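Local coordinates for protein catalase (Bacillus pumilus, PDB 4QOL) that breaks down hydrogen peroxide to water and oxygen at a buried haem iron, with additional peroxidase-like reactivity toward phenolic substrates, at residues 61-66 / 298-303; 90-95 / 312-317; 112-117 / 192-197; 316-321 / 338-343. All coordinates share one frame; numbering follows the deposited sequence.

Interaction 1 of 4, residues 61-66 / 298-303; sequences AGAYGV and MTLNRN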
# COMPACT_ATOMS: atom_id res chain seq x y z
N ALA A 61 -19.51 7.39 13.86
CA ALA A 61 -19.43 8.79 14.20
C ALA A 61 -18.65 8.91 15.49
O ALA A 61 -18.83 8.11 16.38
CB ALA A 61 -20.83 9.41 14.39
N GLY A 62 -17.87 9.98 15.58
CA GLY A 62 -17.00 10.17 16.74
C GLY A 62 -17.23 11.48 17.49
O GLY A 62 -17.66 12.48 16.92
N ALA A 63 -16.81 11.52 18.74
CA ALA A 63 -16.83 12.75 19.53
C ALA A 63 -15.81 12.65 20.65
O ALA A 63 -15.50 11.56 21.11
CB ALA A 63 -18.21 12.98 20.10
N TYR A 64 -15.33 13.80 21.10
CA TYR A 64 -14.44 13.83 22.31
C TYR A 64 -15.21 14.21 23.56
O TYR A 64 -16.28 14.80 23.51
CB TYR A 64 -13.37 14.90 22.08
CG TYR A 64 -12.45 14.60 20.95
CD1 TYR A 64 -12.74 15.05 19.69
CD2 TYR A 64 -11.23 13.99 21.17
CE1 TYR A 64 -11.86 14.83 18.62
CE2 TYR A 64 -10.32 13.77 20.13
CZ TYR A 64 -10.69 14.18 18.84
OH TYR A 64 -9.77 13.97 17.80
N GLY A 65 -14.62 13.85 24.70
CA GLY A 65 -15.20 14.22 25.93
C GLY A 65 -14.29 13.98 27.10
O GLY A 65 -13.07 13.97 26.98
N VAL A 66 -14.90 13.87 28.26
CA VAL A 66 -14.18 13.69 29.53
C VAL A 66 -14.84 12.60 30.37
O VAL A 66 -16.05 12.49 30.40
CB VAL A 66 -14.11 15.02 30.35
CG1 VAL A 66 -13.43 14.81 31.68
CG2 VAL A 66 -13.36 16.07 29.56
N MET A 298 -18.94 9.66 32.00
CA MET A 298 -18.34 10.15 30.75
C MET A 298 -19.33 11.10 30.02
O MET A 298 -20.49 10.76 29.79
CB MET A 298 -18.00 8.99 29.81
CG MET A 298 -17.49 9.46 28.44
SD MET A 298 -16.93 8.04 27.45
CE MET A 298 -18.48 7.29 26.96
N THR A 299 -18.85 12.28 29.69
CA THR A 299 -19.62 13.28 29.00
C THR A 299 -18.93 13.57 27.69
O THR A 299 -17.73 13.88 27.67
CB THR A 299 -19.72 14.58 29.82
OG1 THR A 299 -20.27 14.23 31.10
CG2 THR A 299 -20.58 15.59 29.17
N LEU A 300 -19.68 13.51 26.61
CA LEU A 300 -19.15 13.88 25.30
C LEU A 300 -19.54 15.30 24.92
O LEU A 300 -20.75 15.60 24.81
CB LEU A 300 -19.65 12.89 24.24
CG LEU A 300 -19.28 11.43 24.54
CD1 LEU A 300 -19.75 10.57 23.38
CD2 LEU A 300 -17.79 11.27 24.81
N ASN A 301 -18.53 16.15 24.70
CA ASN A 301 -18.77 17.59 24.64
C ASN A 301 -18.09 18.33 23.46
O ASN A 301 -18.12 19.55 23.40
CB ASN A 301 -18.39 18.25 25.95
CG ASN A 301 -16.91 18.11 26.28
OD1 ASN A 301 -16.11 17.69 25.45
ND2 ASN A 301 -16.54 18.46 27.50
N ARG A 302 -17.48 17.60 22.53
CA ARG A 302 -16.78 18.24 21.42
C ARG A 302 -16.83 17.37 20.14
O ARG A 302 -16.38 16.23 20.15
CB ARG A 302 -15.35 18.54 21.85
CG ARG A 302 -14.56 19.30 20.82
CD ARG A 302 -13.23 19.86 21.35
NE ARG A 302 -12.43 18.86 22.09
CZ ARG A 302 -11.40 18.17 21.62
NH1 ARG A 302 -10.95 18.29 20.40
NH2 ARG A 302 -10.79 17.31 22.43
N ASN A 303 -17.28 17.97 19.03
CA ASN A 303 -17.19 17.31 17.77
C ASN A 303 -15.74 17.42 17.24
O ASN A 303 -15.02 18.38 17.53
CB ASN A 303 -18.19 17.88 16.78
CG ASN A 303 -19.62 17.55 17.17
OD1 ASN A 303 -19.94 16.39 17.46
ND2 ASN A 303 -20.47 18.55 17.17
O HOH W 1 -20.14 13.68 16.53
O HOH W 2 -18.28 13.61 32.85
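Strands 60-69 and 293-302 pair antiparallel in the beta-barrel of the catalase fold, and a classic beta bulge at Asn-301 and Arg-302, opposite Tyr-64, interrupts their register. Tyr-64 and Arg-302 stand on the same face of the sheet. The guanidinium lies flat on the phenol ring, with the planes only 16° apart and Arg-302 CZ 4.1 Å from the centroid of the Tyr-64 ring, which satisfies both a stack and a cation-pi contact. The overlap is offset toward the root of the ring: Arg-302 NH2 is 3.5 Å from Tyr-64 CG, while NH1 sits above the rim near CD1. Arg-302 gets there by starting with CG anti to its backbone N and bending at chi3 (49°). Tyr-64 OH, at the far end, is hydrogen-bonded to Glu-310. An alanine here would take away the ring under the guanidinium and the hydroxyl bonded to Glu-310, and would probably leave the Arg-302 side chain less fixed.

The main chain supplies the evidence for the bulge. Tyr-64 N donates to Arg-302 O at 2.8 Å, nearly along the C=O axis. Tyr-64 O accepts twice: from Asn-301 N at 2.9 Å in the carbonyl plane, and from Arg-302 N at 3.2 Å from above that plane. Beyond the bulge, Val-66 and Thr-299 exchange two fairly straight N-H...O bonds. Between these pairs Gly-65 is pressed against the other strand where a CB would collide with Thr-299 O; its CA makes a C-H...O contact with Thr-299 O at 3.1 Å.

Interaction 2 of 4, residues 90-95 / 312-317; sequences DVFVRF and EQAAFT. With HEM (protoporphyrin IX containing Fe), chain E.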
# COMPACT_ATOMS: atom_id res chain seq x y z
N ASP A 90 -9.33 12.69 29.57
CA ASP A 90 -9.89 12.93 28.27
C ASP A 90 -10.25 11.60 27.55
O ASP A 90 -9.51 10.63 27.67
CB ASP A 90 -8.90 13.76 27.39
CG ASP A 90 -8.83 15.21 27.79
OD1 ASP A 90 -9.65 15.67 28.62
OD2 ASP A 90 -7.96 15.92 27.25
N VAL A 91 -11.31 11.64 26.69
CA VAL A 91 -11.68 10.48 25.88
C VAL A 91 -11.96 10.91 24.44
O VAL A 91 -12.28 12.06 24.17
CB VAL A 91 -12.92 9.68 26.39
CG1 VAL A 91 -12.66 9.07 27.77
CG2 VAL A 91 -14.19 10.52 26.46
N PHE A 92 -11.77 9.96 23.55
CA PHE A 92 -12.38 9.93 22.25
C PHE A 92 -13.24 8.71 22.10
O PHE A 92 -12.78 7.62 22.45
CB PHE A 92 -11.32 9.98 21.11
CG PHE A 92 -11.93 9.99 19.73
CD1 PHE A 92 -12.55 11.13 19.26
CD2 PHE A 92 -11.90 8.86 18.96
CE1 PHE A 92 -13.20 11.12 18.00
CE2 PHE A 92 -12.52 8.86 17.70
CZ PHE A 92 -13.12 9.98 17.22
N VAL A 93 -14.41 8.86 21.47
CA VAL A 93 -15.42 7.79 21.38
C VAL A 93 -15.91 7.69 19.97
O VAL A 93 -16.20 8.70 19.35
CB VAL A 93 -16.65 8.05 22.33
CG1 VAL A 93 -17.74 7.01 22.08
CG2 VAL A 93 -16.16 8.11 23.80
N ARG A 94 -15.94 6.48 19.44
CA ARG A 94 -16.60 6.24 18.15
C ARG A 94 -17.76 5.23 18.32
O ARG A 94 -17.58 4.18 18.93
CB ARG A 94 -15.63 5.73 17.09
CG ARG A 94 -16.24 5.60 15.70
CD ARG A 94 -15.15 5.35 14.63
NE ARG A 94 -15.69 5.14 13.28
CZ ARG A 94 -16.22 4.00 12.84
NH1 ARG A 94 -16.38 2.96 13.59
NH2 ARG A 94 -16.61 3.93 11.56
N PHE A 95 -18.92 5.61 17.78
CA PHE A 95 -20.14 4.77 17.73
C PHE A 95 -20.27 4.29 16.36
O PHE A 95 -19.85 5.02 15.40
CB PHE A 95 -21.38 5.57 18.15
CG PHE A 95 -21.30 6.12 19.58
CD1 PHE A 95 -21.40 5.31 20.69
CD2 PHE A 95 -21.15 7.49 19.77
CE1 PHE A 95 -21.39 5.86 21.97
CE2 PHE A 95 -21.12 8.04 21.05
CZ PHE A 95 -21.23 7.24 22.13
N GLU A 312 -12.47 8.77 10.93
CA GLU A 312 -12.20 7.68 10.00
C GLU A 312 -10.88 7.01 10.36
O GLU A 312 -10.79 5.79 10.32
CB GLU A 312 -12.28 8.12 8.56
CG GLU A 312 -12.13 6.95 7.61
CD GLU A 312 -13.32 5.98 7.64
OE1 GLU A 312 -13.12 4.83 7.24
OE2 GLU A 312 -14.44 6.39 8.02
N GLN A 313 -9.87 7.79 10.77
CA GLN A 313 -8.55 7.22 11.04
C GLN A 313 -8.36 6.74 12.53
O GLN A 313 -7.32 6.26 12.83
CB GLN A 313 -7.44 8.24 10.77
CG GLN A 313 -7.14 8.48 9.30
CD GLN A 313 -5.91 9.30 9.05
OE1 GLN A 313 -5.06 8.93 8.21
NE2 GLN A 313 -5.80 10.39 9.74
N ALA A 314 -9.35 6.91 13.40
CA ALA A 314 -9.31 6.39 14.73
C ALA A 314 -9.11 4.91 14.77
O ALA A 314 -9.78 4.12 14.06
CB ALA A 314 -10.50 6.81 15.54
N ALA A 315 -8.23 4.47 15.63
CA ALA A 315 -7.86 3.10 15.79
C ALA A 315 -8.01 2.76 17.30
O ALA A 315 -7.29 3.31 18.13
CB ALA A 315 -6.38 2.87 15.38
N PHE A 316 -8.89 1.81 17.61
CA PHE A 316 -9.06 1.28 18.94
C PHE A 316 -8.63 -0.16 18.95
O PHE A 316 -8.89 -0.89 17.97
CB PHE A 316 -10.53 1.31 19.36
CG PHE A 316 -11.19 2.66 19.28
CD1 PHE A 316 -11.71 3.12 18.10
CD2 PHE A 316 -11.32 3.46 20.38
CE1 PHE A 316 -12.36 4.34 18.05
CE2 PHE A 316 -11.93 4.70 20.34
CZ PHE A 316 -12.48 5.12 19.14
N THR A 317 -8.06 -0.66 20.06
CA THR A 317 -7.83 -2.10 20.24
C THR A 317 -8.09 -2.59 21.66
O THR A 317 -7.70 -1.91 22.61
CB THR A 317 -6.45 -2.53 19.79
OG1 THR A 317 -6.30 -3.92 20.01
CG2 THR A 317 -5.35 -1.77 20.47
CHA HEM E . -14.10 -2.95 14.79
CHB HEM E . -12.44 -7.51 14.67
CHC HEM E . -15.65 -8.69 18.29
CHD HEM E . -16.66 -3.98 18.76
C1A HEM E . -13.41 -4.10 14.43
C2A HEM E . -12.45 -4.19 13.37
C3A HEM E . -11.99 -5.47 13.34
C4A HEM E . -12.64 -6.16 14.37
CMA HEM E . -10.92 -6.13 12.51
CAA HEM E . -12.04 -3.04 12.51
CBA HEM E . -11.19 -2.12 13.41
CGA HEM E . -10.55 -1.02 12.65
O1A HEM E . -10.05 -0.07 13.30
O2A HEM E . -10.40 -1.09 11.41
C1B HEM E . -13.22 -8.19 15.65
C2B HEM E . -13.06 -9.58 15.91
C3B HEM E . -13.95 -9.94 16.89
C4B HEM E . -14.65 -8.71 17.29
CMB HEM E . -12.07 -10.48 15.20
CAB HEM E . -14.16 -11.23 17.53
CBB HEM E . -13.24 -12.19 17.39
C1C HEM E . -16.20 -7.49 18.73
C2C HEM E . -16.86 -7.36 19.93
C3C HEM E . -17.17 -6.04 20.05
C4C HEM E . -16.62 -5.33 18.96
CMC HEM E . -17.24 -8.51 20.84
CAC HEM E . -17.76 -5.42 21.19
CBC HEM E . -17.58 -6.01 22.36
C1D HEM E . -16.02 -3.35 17.68
C2D HEM E . -16.15 -1.91 17.45
C3D HEM E . -15.47 -1.61 16.34
C4D HEM E . -14.91 -2.88 15.90
CMD HEM E . -16.95 -1.01 18.34
CAD HEM E . -15.29 -0.26 15.70
CBD HEM E . -14.17 0.45 16.48
CGD HEM E . -14.05 1.80 15.83
O1D HEM E . -14.85 2.66 16.20
O2D HEM E . -13.18 2.04 14.96
NA HEM E . -13.50 -5.33 15.08
NB HEM E . -14.16 -7.74 16.50
NC HEM E . -15.99 -6.25 18.18
ND HEM E . -15.26 -3.91 16.74
FE HEM E . -14.74 -5.75 16.63
O HOH W 3 -15.87 6.57 10.46
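The haem pocket anchors one propionate of the cofactor here, between strand 88-96 and the loop that follows helix 307-312. Arg-94 supplies a polar grip on one oxygen of it. Its CG is anti to the backbone N and the chain runs extended to NE, so the guanidinium is carried past the carboxylate and NH1 donates to HEM O1D at 3.0 Å with an N-H...O angle of 156°. The oxygen lies at the edge of the guanidinium, near its plane. NH1 also bonds to the carbonyl of His-57, which helps fix the rotation of the group. On the other branch, Arg-94 NH2 donates to a water at 3.0 Å, and that water donates in turn to Glu-312 OE2 at 2.8 Å. Arginine and glutamate are thus linked without touching, and the positive charge probably helps to keep the propionate ionised.

Ring packing completes the contact. Phe-316 CD1 approaches the carboxylate carbon HEM CGD at 3.5 Å, and its CE1 meets Arg-94 CB at 3.7 Å. Phe-92 and Phe-316 cross at about a right angle, with Phe-92 CD2 3.8 Å from Phe-316 CZ. Phe-92 CE2 also touches the methyl CB of Ala-314 at 3.6 Å, while the carbonyl oxygen of Phe-92 points at the edge of the Phe-316 ring.

Glu-312 has a second partner in a salt bridge with Lys-102. Strand 113-120 flanks Phe-316 through Ala-115 and Lys-117, and helix 331-348 packs against the loop, its Arg-347 bonding to the carbonyls of Glu-312 and Ala-314.

Interaction 3 of 4, residues 112-117 / 192-197; sequences RGFAVK and AEMRGS. With HEM (protoporphyrin IX containing Fe), chain E.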
# COMPACT_ATOMS: atom_id res chain seq x y z
N ARG A 112 -24.63 -2.06 17.98
CA ARG A 112 -23.89 -0.85 17.79
C ARG A 112 -22.57 -0.88 18.52
O ARG A 112 -22.50 -1.25 19.70
CB ARG A 112 -24.70 0.33 18.33
CG ARG A 112 -25.57 1.06 17.28
CD ARG A 112 -26.50 0.17 16.50
NE ARG A 112 -27.33 0.92 15.51
CZ ARG A 112 -28.15 0.31 14.68
NH1 ARG A 112 -28.27 -1.00 14.72
NH2 ARG A 112 -28.83 0.98 13.77
N GLY A 113 -21.53 -0.40 17.84
CA GLY A 113 -20.24 -0.21 18.51
C GLY A 113 -20.23 0.97 19.43
O GLY A 113 -20.88 1.98 19.17
N PHE A 114 -19.43 0.85 20.45
CA PHE A 114 -19.32 1.80 21.54
C PHE A 114 -17.88 1.72 22.01
O PHE A 114 -17.53 1.02 22.95
CB PHE A 114 -20.30 1.40 22.65
CG PHE A 114 -20.61 2.49 23.65
CD1 PHE A 114 -19.62 3.24 24.25
CD2 PHE A 114 -21.93 2.71 24.02
CE1 PHE A 114 -19.94 4.23 25.20
CE2 PHE A 114 -22.26 3.67 24.95
CZ PHE A 114 -21.26 4.44 25.55
N ALA A 115 -17.01 2.45 21.30
CA ALA A 115 -15.54 2.35 21.48
C ALA A 115 -14.99 3.59 22.17
O ALA A 115 -15.19 4.68 21.67
CB ALA A 115 -14.85 2.17 20.12
N VAL A 116 -14.37 3.43 23.33
CA VAL A 116 -13.87 4.52 24.10
C VAL A 116 -12.36 4.44 24.31
O VAL A 116 -11.84 3.42 24.79
CB VAL A 116 -14.56 4.53 25.50
CG1 VAL A 116 -14.08 5.74 26.33
CG2 VAL A 116 -16.09 4.52 25.35
N LYS A 117 -11.68 5.51 23.94
CA LYS A 117 -10.23 5.63 24.11
C LYS A 117 -10.01 6.65 25.25
O LYS A 117 -10.43 7.80 25.11
CB LYS A 117 -9.61 6.14 22.80
CG LYS A 117 -8.11 6.45 22.82
CD LYS A 117 -7.56 6.93 21.47
CE LYS A 117 -7.72 5.92 20.36
NZ LYS A 117 -7.14 4.56 20.60
N ALA A 192 -27.02 8.20 21.33
CA ALA A 192 -27.07 8.78 22.69
C ALA A 192 -28.01 8.01 23.62
O ALA A 192 -27.72 7.79 24.79
CB ALA A 192 -27.51 10.24 22.63
N GLU A 193 -29.10 7.49 23.08
CA GLU A 193 -30.14 6.82 23.91
C GLU A 193 -29.95 5.32 23.84
O GLU A 193 -30.82 4.56 23.37
CB GLU A 193 -31.53 7.25 23.40
CG GLU A 193 -31.81 8.74 23.59
CD GLU A 193 -33.17 9.15 23.05
OE1 GLU A 193 -33.25 9.81 21.97
OE2 GLU A 193 -34.17 8.84 23.70
N MET A 194 -28.75 4.88 24.23
CA MET A 194 -28.24 3.56 23.92
C MET A 194 -27.35 3.08 25.05
O MET A 194 -26.63 3.88 25.65
CB MET A 194 -27.39 3.70 22.65
CG MET A 194 -26.85 2.43 22.10
SD MET A 194 -25.92 2.69 20.55
CE MET A 194 -24.33 3.28 21.12
N ARG A 195 -27.45 1.78 25.33
CA ARG A 195 -26.62 1.08 26.29
C ARG A 195 -25.18 0.96 25.79
O ARG A 195 -24.94 1.09 24.58
CB ARG A 195 -27.19 -0.32 26.42
CG ARG A 195 -26.71 -1.17 27.54
CD ARG A 195 -27.25 -2.58 27.42
NE ARG A 195 -28.71 -2.65 27.22
CZ ARG A 195 -29.62 -2.87 28.18
NH1 ARG A 195 -29.26 -3.07 29.43
NH2 ARG A 195 -30.92 -2.91 27.88
N GLY A 196 -24.23 0.78 26.73
CA GLY A 196 -22.89 0.35 26.37
C GLY A 196 -22.42 -0.77 27.26
O GLY A 196 -22.85 -0.88 28.40
N SER A 197 -21.58 -1.67 26.70
CA SER A 197 -21.15 -2.86 27.40
C SER A 197 -19.68 -3.16 27.05
O SER A 197 -19.33 -3.10 25.91
CB SER A 197 -22.00 -4.05 26.98
OG SER A 197 -23.39 -3.78 27.19
CHA HEM E . -14.10 -2.95 14.79
CHB HEM E . -12.44 -7.51 14.67
CHC HEM E . -15.65 -8.69 18.29
CHD HEM E . -16.66 -3.98 18.76
C1A HEM E . -13.41 -4.10 14.43
C2A HEM E . -12.45 -4.19 13.37
C3A HEM E . -11.99 -5.47 13.34
C4A HEM E . -12.64 -6.16 14.37
CMA HEM E . -10.92 -6.13 12.51
CAA HEM E . -12.04 -3.04 12.51
CBA HEM E . -11.19 -2.12 13.41
CGA HEM E . -10.55 -1.02 12.65
O1A HEM E . -10.05 -0.07 13.30
O2A HEM E . -10.40 -1.09 11.41
C1B HEM E . -13.22 -8.19 15.65
C2B HEM E . -13.06 -9.58 15.91
C3B HEM E . -13.95 -9.94 16.89
C4B HEM E . -14.65 -8.71 17.29
CMB HEM E . -12.07 -10.48 15.20
CAB HEM E . -14.16 -11.23 17.53
CBB HEM E . -13.24 -12.19 17.39
C1C HEM E . -16.20 -7.49 18.73
C2C HEM E . -16.86 -7.36 19.93
C3C HEM E . -17.17 -6.04 20.05
C4C HEM E . -16.62 -5.33 18.96
CMC HEM E . -17.24 -8.51 20.84
CAC HEM E . -17.76 -5.42 21.19
CBC HEM E . -17.58 -6.01 22.36
C1D HEM E . -16.02 -3.35 17.68
C2D HEM E . -16.15 -1.91 17.45
C3D HEM E . -15.47 -1.61 16.34
C4D HEM E . -14.91 -2.88 15.90
CMD HEM E . -16.95 -1.01 18.34
CAD HEM E . -15.29 -0.26 15.70
CBD HEM E . -14.17 0.45 16.48
CGD HEM E . -14.05 1.80 15.83
O1D HEM E . -14.85 2.66 16.20
O2D HEM E . -13.18 2.04 14.96
NA HEM E . -13.50 -5.33 15.08
NB HEM E . -14.16 -7.74 16.50
NC HEM E . -15.99 -6.25 18.18
ND HEM E . -15.26 -3.91 16.74
FE HEM E . -14.74 -5.75 16.63
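The two backbones approach without exchanging a hydrogen bond: the CA atoms of Phe-114 and Gly-196 are 6.2 Å apart, and those of Arg-112 and Met-194 open to 8.7 Å, so side chains bridge the gap. Phe-114, with CG anti to its backbone N (chi1 -162°), sends its ring at the other segment. Ring atom CD2 of Phe-114 meets Gly-196 CA at 3.5 Å and lies equally close, 3.5 Å, to Arg-195 O. That carbonyl oxygen sits at the ring edge, near its plane; it is buried by the contact and has no hydrogen-bond partner in the model. At Gly-196 a CB would come within 2.6 Å of Phe-114 CE2, a clash that the missing side chain avoids. Met-194 reaches back extended through chi2 and bends at chi3 (80°), which places its SD 3.5 Å from Arg-112 CB and its CE 3.8 Å from Phe-114 CD2.

The contact joins strand 113-120 of the catalase beta-barrel to the connection leading into the short strand 196-197. Met-298, from strand 293-302, packs on Phe-114 as well. An alanine in place of Phe-114 would probably loosen this junction, because Gly-196 CA, the Met-194 methyl and Met-298 would lose the ring they pack against.

Arg-112 bends at chi2 and leads its guanidinium away to backbone carbonyls, among them those of Asp-110 and Glu-106. On the haem side, Gly-113 CA lies 3.4 Å from the methyl HEM CMD, where a side chain would collide with the cofactor.

Interaction 4 of 4, residues 316-321 / 338-343; sequences FTPSAL and FSYPDT. With HEM (protoporphyrin IX containing Fe), chain E.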
# COMPACT_ATOMS: atom_id res chain seq x y z
N PHE A 316 -8.89 1.81 17.61
CA PHE A 316 -9.06 1.28 18.94
C PHE A 316 -8.63 -0.16 18.95
O PHE A 316 -8.89 -0.89 17.97
CB PHE A 316 -10.53 1.31 19.36
CG PHE A 316 -11.19 2.66 19.28
CD1 PHE A 316 -11.71 3.12 18.10
CD2 PHE A 316 -11.32 3.46 20.38
CE1 PHE A 316 -12.36 4.34 18.05
CE2 PHE A 316 -11.93 4.70 20.34
CZ PHE A 316 -12.48 5.12 19.14
N THR A 317 -8.06 -0.66 20.06
CA THR A 317 -7.83 -2.10 20.24
C THR A 317 -8.09 -2.59 21.66
O THR A 317 -7.70 -1.91 22.61
CB THR A 317 -6.45 -2.53 19.79
OG1 THR A 317 -6.30 -3.92 20.01
CG2 THR A 317 -5.35 -1.77 20.47
N PRO A 318 -8.72 -3.79 21.84
CA PRO A 318 -8.93 -4.32 23.22
C PRO A 318 -7.59 -4.62 23.90
O PRO A 318 -7.59 -4.68 25.09
CB PRO A 318 -9.80 -5.59 23.00
CG PRO A 318 -10.48 -5.33 21.70
CD PRO A 318 -9.48 -4.58 20.85
N SER A 319 -6.53 -4.79 23.12
CA SER A 319 -5.17 -4.97 23.66
C SER A 319 -4.50 -3.71 24.05
O SER A 319 -3.44 -3.76 24.60
CB SER A 319 -4.28 -5.78 22.71
OG SER A 319 -4.36 -5.31 21.37
N ALA A 320 -5.15 -2.56 23.96
CA ALA A 320 -4.58 -1.33 24.51
C ALA A 320 -5.01 -1.28 25.98
O ALA A 320 -5.94 -0.56 26.37
CB ALA A 320 -5.17 -0.11 23.74
N LEU A 321 -4.31 -2.03 26.78
CA LEU A 321 -4.60 -2.17 28.23
C LEU A 321 -3.61 -1.35 29.02
O LEU A 321 -2.52 -1.06 28.50
CB LEU A 321 -4.50 -3.64 28.57
CG LEU A 321 -5.55 -4.56 27.93
CD1 LEU A 321 -5.12 -6.01 27.85
CD2 LEU A 321 -6.89 -4.44 28.62
N PHE A 338 -5.14 -9.52 18.91
CA PHE A 338 -4.35 -9.55 17.65
C PHE A 338 -5.00 -8.74 16.49
O PHE A 338 -4.32 -7.97 15.83
CB PHE A 338 -4.10 -11.00 17.20
CG PHE A 338 -3.57 -11.08 15.79
CD1 PHE A 338 -2.29 -10.63 15.53
CD2 PHE A 338 -4.37 -11.46 14.74
CE1 PHE A 338 -1.82 -10.59 14.24
CE2 PHE A 338 -3.86 -11.49 13.44
CZ PHE A 338 -2.59 -11.07 13.21
N SER A 339 -6.30 -9.00 16.21
CA SER A 339 -6.94 -8.59 14.98
C SER A 339 -7.00 -7.07 14.84
O SER A 339 -6.82 -6.57 13.72
CB SER A 339 -8.33 -9.25 14.87
OG SER A 339 -9.13 -8.62 13.86
N TYR A 340 -7.16 -6.30 15.92
CA TYR A 340 -7.32 -4.87 15.73
C TYR A 340 -6.07 -4.17 15.26
O TYR A 340 -6.08 -3.49 14.24
CB TYR A 340 -7.98 -4.21 16.95
CG TYR A 340 -9.38 -4.55 17.23
CD1 TYR A 340 -9.78 -5.85 17.52
CD2 TYR A 340 -10.38 -3.60 17.09
CE1 TYR A 340 -11.09 -6.20 17.73
CE2 TYR A 340 -11.72 -3.93 17.40
CZ TYR A 340 -12.04 -5.23 17.76
OH TYR A 340 -13.37 -5.58 18.03
N PRO A 341 -4.91 -4.34 15.96
CA PRO A 341 -3.69 -3.66 15.48
C PRO A 341 -3.23 -4.25 14.17
O PRO A 341 -2.78 -3.47 13.30
CB PRO A 341 -2.64 -3.91 16.63
CG PRO A 341 -3.49 -4.24 17.81
CD PRO A 341 -4.69 -4.97 17.28
N ASP A 342 -3.50 -5.52 13.93
CA ASP A 342 -3.29 -6.13 12.60
C ASP A 342 -3.99 -5.42 11.49
O ASP A 342 -3.40 -5.02 10.50
CB ASP A 342 -3.63 -7.62 12.65
CG ASP A 342 -3.26 -8.28 11.39
OD1 ASP A 342 -2.04 -8.23 11.00
OD2 ASP A 342 -4.14 -8.86 10.67
N THR A 343 -5.31 -5.26 11.62
CA THR A 343 -6.09 -4.66 10.55
C THR A 343 -5.68 -3.17 10.41
O THR A 343 -5.70 -2.63 9.30
CB THR A 343 -7.62 -4.86 10.79
OG1 THR A 343 -8.31 -4.61 9.56
CG2 THR A 343 -8.20 -3.87 11.77
CHA HEM E . -14.10 -2.95 14.79
CHB HEM E . -12.44 -7.51 14.67
CHC HEM E . -15.65 -8.69 18.29
CHD HEM E . -16.66 -3.98 18.76
C1A HEM E . -13.41 -4.10 14.43
C2A HEM E . -12.45 -4.19 13.37
C3A HEM E . -11.99 -5.47 13.34
C4A HEM E . -12.64 -6.16 14.37
CMA HEM E . -10.92 -6.13 12.51
CAA HEM E . -12.04 -3.04 12.51
CBA HEM E . -11.19 -2.12 13.41
CGA HEM E . -10.55 -1.02 12.65
O1A HEM E . -10.05 -0.07 13.30
O2A HEM E . -10.40 -1.09 11.41
C1B HEM E . -13.22 -8.19 15.65
C2B HEM E . -13.06 -9.58 15.91
C3B HEM E . -13.95 -9.94 16.89
C4B HEM E . -14.65 -8.71 17.29
CMB HEM E . -12.07 -10.48 15.20
CAB HEM E . -14.16 -11.23 17.53
CBB HEM E . -13.24 -12.19 17.39
C1C HEM E . -16.20 -7.49 18.73
C2C HEM E . -16.86 -7.36 19.93
C3C HEM E . -17.17 -6.04 20.05
C4C HEM E . -16.62 -5.33 18.96
CMC HEM E . -17.24 -8.51 20.84
CAC HEM E . -17.76 -5.42 21.19
CBC HEM E . -17.58 -6.01 22.36
C1D HEM E . -16.02 -3.35 17.68
C2D HEM E . -16.15 -1.91 17.45
C3D HEM E . -15.47 -1.61 16.34
C4D HEM E . -14.91 -2.88 15.90
CMD HEM E . -16.95 -1.01 18.34
CAD HEM E . -15.29 -0.26 15.70
CBD HEM E . -14.17 0.45 16.48
CGD HEM E . -14.05 1.80 15.83
O1D HEM E . -14.85 2.66 16.20
O2D HEM E . -13.18 2.04 14.96
NA HEM E . -13.50 -5.33 15.08
NB HEM E . -14.16 -7.74 16.50
NC HEM E . -15.99 -6.25 18.18
ND HEM E . -15.26 -3.91 16.74
FE HEM E . -14.74 -5.75 16.63
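Tyr-340 holds CG anti to its carbonyl carbon (chi1 -68°), which points the phenol from helix 331-348 at the haem, while Thr-317 has OG1 anti to the backbone N (chi1 179°), turning the hydroxyl to the root of the tyrosine. The ring is held between two layers. Over one face Pro-318 CD stands 3.6 Å from the centroid of the Tyr-340 ring, only 14° off the normal, a CH-pi contact; over the opposite face, toward the rim, lies HEM C4A. Phe-316 O presses obliquely on Tyr-340 CD2 at 3.2 Å.

Thr-317 OG1 donates to Ser-319 OG at 2.7 Å within a type I turn, and the same OG1 packs on Pro-341 CD at 3.3 Å. Pro-341 lies where the helix is kinked, because its N cannot bond to the preceding turn.

At the tip, Tyr-340 OH binds HEM FE at 2.0 Å. Arg-336 NH2 is hydrogen-bonded to the same oxygen and would probably favour the phenolate form. Ser-339 and Thr-343, beside the haem, bond to Asp-47 of a neighbouring subunit. A tyrosinate ligand assisted by an arginine is the proximal haem site of the catalase family.

Interactions 1, 2 and 3 share one antiparallel sheet, the beta-barrel: strands 60-69, 88-96 and 113-120 are successive neighbours in it, and 293-302 pairs with the first. Their centres lie 10 to 12 Å apart and all three touch one another. Interaction 4 lies off the barrel, between the loop after helix 307-312 and helix 331-348, its centre about 12 Å from that of interaction 2, with which it shares Phe-316 and Thr-317, and about 22 Å from that of interaction 1. Along the chain, interactions 1 and 2 alternate, interaction 3 falls within both spans, and interaction 4 starts where interaction 2 ends. Interactions 2, 3 and 4 meet the same haem, so barrel, loop and helix build one pocket.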